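Local coordinates for aminoacyl-tRNA synthetase-interacting multifunctional protein p43 (Plasmodium vivax, PDB 6IPA) that probably binds tRNA through its C-terminal EMAP II-like domain, as an aminoacyl-tRNA synthetase-interacting multifunctional protein, at residues I143-D148 / K183-L188. Residues are numbered along the deposited sequence; the frame is centred on the assembly and turned at random.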
loop_
_atom_site.group_PDB
_atom_site.type_symbol
_atom_site.label_atom_id
_atom_site.label_comp_id
_atom_site.label_asym_id
_atom_site.label_seq_id
_atom_site.Cartn_x
_atom_site.Cartn_y
_atom_site.Cartn_z
ATOM N N ILE A 143 -8.781 -3.876 -6.891
ATOM C CA ILE A 143 -8.828 -5.197 -7.526
ATOM C C ILE A 143 -8.241 -5.087 -8.917
ATOM O O ILE A 143 -8.213 -4.004 -9.458
ATOM C CB ILE A 143 -10.291 -5.717 -7.657
ATOM C CG1 ILE A 143 -11.115 -4.870 -8.642
ATOM C CG2 ILE A 143 -11.006 -5.738 -6.312
ATOM C CD1 ILE A 143 -12.441 -5.506 -9.059
ATOM N N CYS A 144 -7.797 -6.185 -9.509
ATOM C CA CYS A 144 -7.364 -6.169 -10.912
ATOM C C CYS A 144 -8.514 -6.309 -11.901
ATOM O O CYS A 144 -9.669 -6.522 -11.511
ATOM C CB CYS A 144 -6.357 -7.289 -11.167
ATOM S SG CYS A 144 -4.952 -7.126 -10.080
ATOM N N GLU A 145 -8.182 -6.289 -13.175
ATOM C CA GLU A 145 -9.162 -6.482 -14.218
ATOM C C GLU A 145 -9.387 -7.985 -14.302
ATOM O O GLU A 145 -8.468 -8.770 -14.211
ATOM C CB GLU A 145 -8.715 -5.901 -15.567
ATOM C CG GLU A 145 -7.413 -5.123 -15.596
ATOM C CD GLU A 145 -7.217 -4.243 -16.822
ATOM O OE1 GLU A 145 -6.164 -4.297 -17.451
ATOM O OE2 GLU A 145 -8.100 -3.477 -17.170
ATOM N N ASN A 146 -10.638 -8.361 -14.461
ATOM C CA ASN A 146 -11.072 -9.771 -14.533
ATOM C C ASN A 146 -10.859 -10.555 -13.249
ATOM O O ASN A 146 -10.622 -11.763 -13.284
ATOM C CB ASN A 146 -10.385 -10.484 -15.705
ATOM C CG ASN A 146 -10.471 -9.686 -16.983
ATOM O OD1 ASN A 146 -11.407 -8.886 -17.172
ATOM N ND2 ASN A 146 -9.495 -9.875 -17.865
ATOM N N MET A 147 -10.922 -9.863 -12.120
ATOM C CA MET A 147 -10.734 -10.512 -10.840
ATOM C C MET A 147 -12.125 -10.669 -10.261
ATOM O O MET A 147 -13.018 -9.856 -10.508
ATOM C CB MET A 147 -9.811 -9.692 -9.926
ATOM C CG MET A 147 -9.620 -10.274 -8.528
ATOM S SD MET A 147 -8.582 -9.344 -7.359
ATOM C CE MET A 147 -7.017 -9.432 -8.228
ATOM N N ASP A 148 -12.310 -11.728 -9.495
ATOM C CA ASP A 148 -13.607 -12.042 -8.990
ATOM C C ASP A 148 -13.657 -11.386 -7.624
ATOM O O ASP A 148 -12.860 -11.677 -6.760
ATOM C CB ASP A 148 -13.833 -13.575 -8.957
ATOM C CG ASP A 148 -15.256 -13.967 -8.469
ATOM O OD1 ASP A 148 -16.104 -13.059 -8.244
ATOM O OD2 ASP A 148 -15.515 -15.187 -8.296
ATOM N N LYS A 183 0.862 -8.272 -13.036
ATOM C CA LYS A 183 1.125 -8.877 -14.312
ATOM C C LYS A 183 0.695 -7.966 -15.426
ATOM O O LYS A 183 1.255 -6.931 -15.584
ATOM C CB LYS A 183 0.561 -10.267 -14.406
ATOM C CG LYS A 183 1.226 -11.188 -13.437
ATOM C CD LYS A 183 0.727 -12.589 -13.500
ATOM C CE LYS A 183 1.594 -13.434 -12.646
ATOM N NZ LYS A 183 0.768 -14.316 -11.825
ATOM N N ASP A 184 -0.206 -8.395 -16.278
ATOM C CA ASP A 184 -0.714 -7.546 -17.327
ATOM C C ASP A 184 -2.055 -6.930 -17.022
ATOM O O ASP A 184 -2.628 -6.317 -17.854
ATOM C CB ASP A 184 -0.869 -8.360 -18.568
ATOM C CG ASP A 184 0.399 -8.586 -19.255
ATOM O OD1 ASP A 184 1.312 -7.834 -19.078
ATOM O OD2 ASP A 184 0.509 -9.512 -20.020
ATOM N N ALA A 185 -2.538 -7.111 -15.819
ATOM C CA ALA A 185 -3.856 -6.688 -15.413
ATOM C C ALA A 185 -3.769 -5.495 -14.483
ATOM O O ALA A 185 -3.218 -5.600 -13.409
ATOM C CB ALA A 185 -4.564 -7.842 -14.694
ATOM N N LYS A 186 -4.379 -4.389 -14.883
ATOM C CA LYS A 186 -4.344 -3.119 -14.148
ATOM C C LYS A 186 -5.098 -3.121 -12.850
ATOM O O LYS A 186 -6.082 -3.802 -12.730
ATOM C CB LYS A 186 -4.949 -2.030 -15.017
ATOM C CG LYS A 186 -4.148 -1.796 -16.286
ATOM C CD LYS A 186 -4.865 -0.842 -17.199
ATOM C CE LYS A 186 -3.975 -0.436 -18.358
ATOM N NZ LYS A 186 -4.216 1.006 -18.676
ATOM N N TRP A 187 -4.637 -2.324 -11.894
ATOM C CA TRP A 187 -5.290 -2.168 -10.620
ATOM C C TRP A 187 -6.393 -1.183 -10.793
ATOM O O TRP A 187 -6.159 -0.108 -11.376
ATOM C CB TRP A 187 -4.334 -1.576 -9.598
ATOM C CG TRP A 187 -3.238 -2.476 -9.130
ATOM C CD1 TRP A 187 -2.695 -3.539 -9.788
ATOM C CD2 TRP A 187 -2.515 -2.348 -7.913
ATOM N NE1 TRP A 187 -1.676 -4.085 -9.040
ATOM C CE2 TRP A 187 -1.551 -3.372 -7.886
ATOM C CE3 TRP A 187 -2.576 -1.455 -6.848
ATOM C CZ2 TRP A 187 -0.665 -3.524 -6.847
ATOM C CZ3 TRP A 187 -1.721 -1.630 -5.810
ATOM C CH2 TRP A 187 -0.767 -2.663 -5.815
ATOM N N LEU A 188 -7.571 -1.504 -10.226
ATOM C CA LEU A 188 -8.775 -0.684 -10.415
ATOM C C LEU A 188 -9.413 -0.185 -9.104
ATOM O O LEU A 188 -9.443 -0.875 -8.122
ATOM C CB LEU A 188 -9.803 -1.494 -11.195
ATOM C CG LEU A 188 -9.879 -1.375 -12.705
ATOM C CD1 LEU A 188 -8.531 -1.509 -13.405
ATOM C CD2 LEU A 188 -10.888 -2.383 -13.221
#
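Ile143 and Leu188 form an antiparallel hydrogen-bonded pair, with Leu188 N giving a short bond of 2.7 Å to Ile143 O and Ile143 N a weak one of 3.3 Å to Leu188 O. The short bond runs nearly along the carbonyl axis. One residue on, Cys144 CA comes within 3.2 Å of Lys186 O in a CA-H...O contact. Beyond it the 143-148 chain leaves the strand through a type II turn from Cys144 to Met147, and a side chain also bonds the neighbouring strand: Lys186 N donates to Glu145 OE1 (3.1 Å, 172° at the hydrogen), reaching the carboxylate from above its plane. A glutamate suits this place because its chain, extended beyond CG, carries an acceptor to a strand amide. Its carboxylate lies alongside the Lys186 aliphatic chain, which points the same way, while Lys186 NZ goes on to a salt bridge with Glu193.

The small Cys144 and Ala185 side chains pack against each other, CB to CB 4.0 Å. On the face of the sheet that carries Cys144 and Trp187, Cys144 SG, set beside its own backbone N by chi1 at -58°, meets the Trp187 indole obliquely, 4.2 Å from CD1. The buried Cys144 and Trp187 pack together with Tyr182, and Cys144 also with Ile43. On the opposite face the partly exposed Ile143 and Leu188 touch lightly, Ile143 CG1 to Leu188 CB at 4.4 Å; beta-branched isoleucine suits an extended strand. The arrangement is a short antiparallel pairing within the EMAP II-like domain, in which the two-residue strand 143-144 joins strand 185-189, itself paired with strand 179-182.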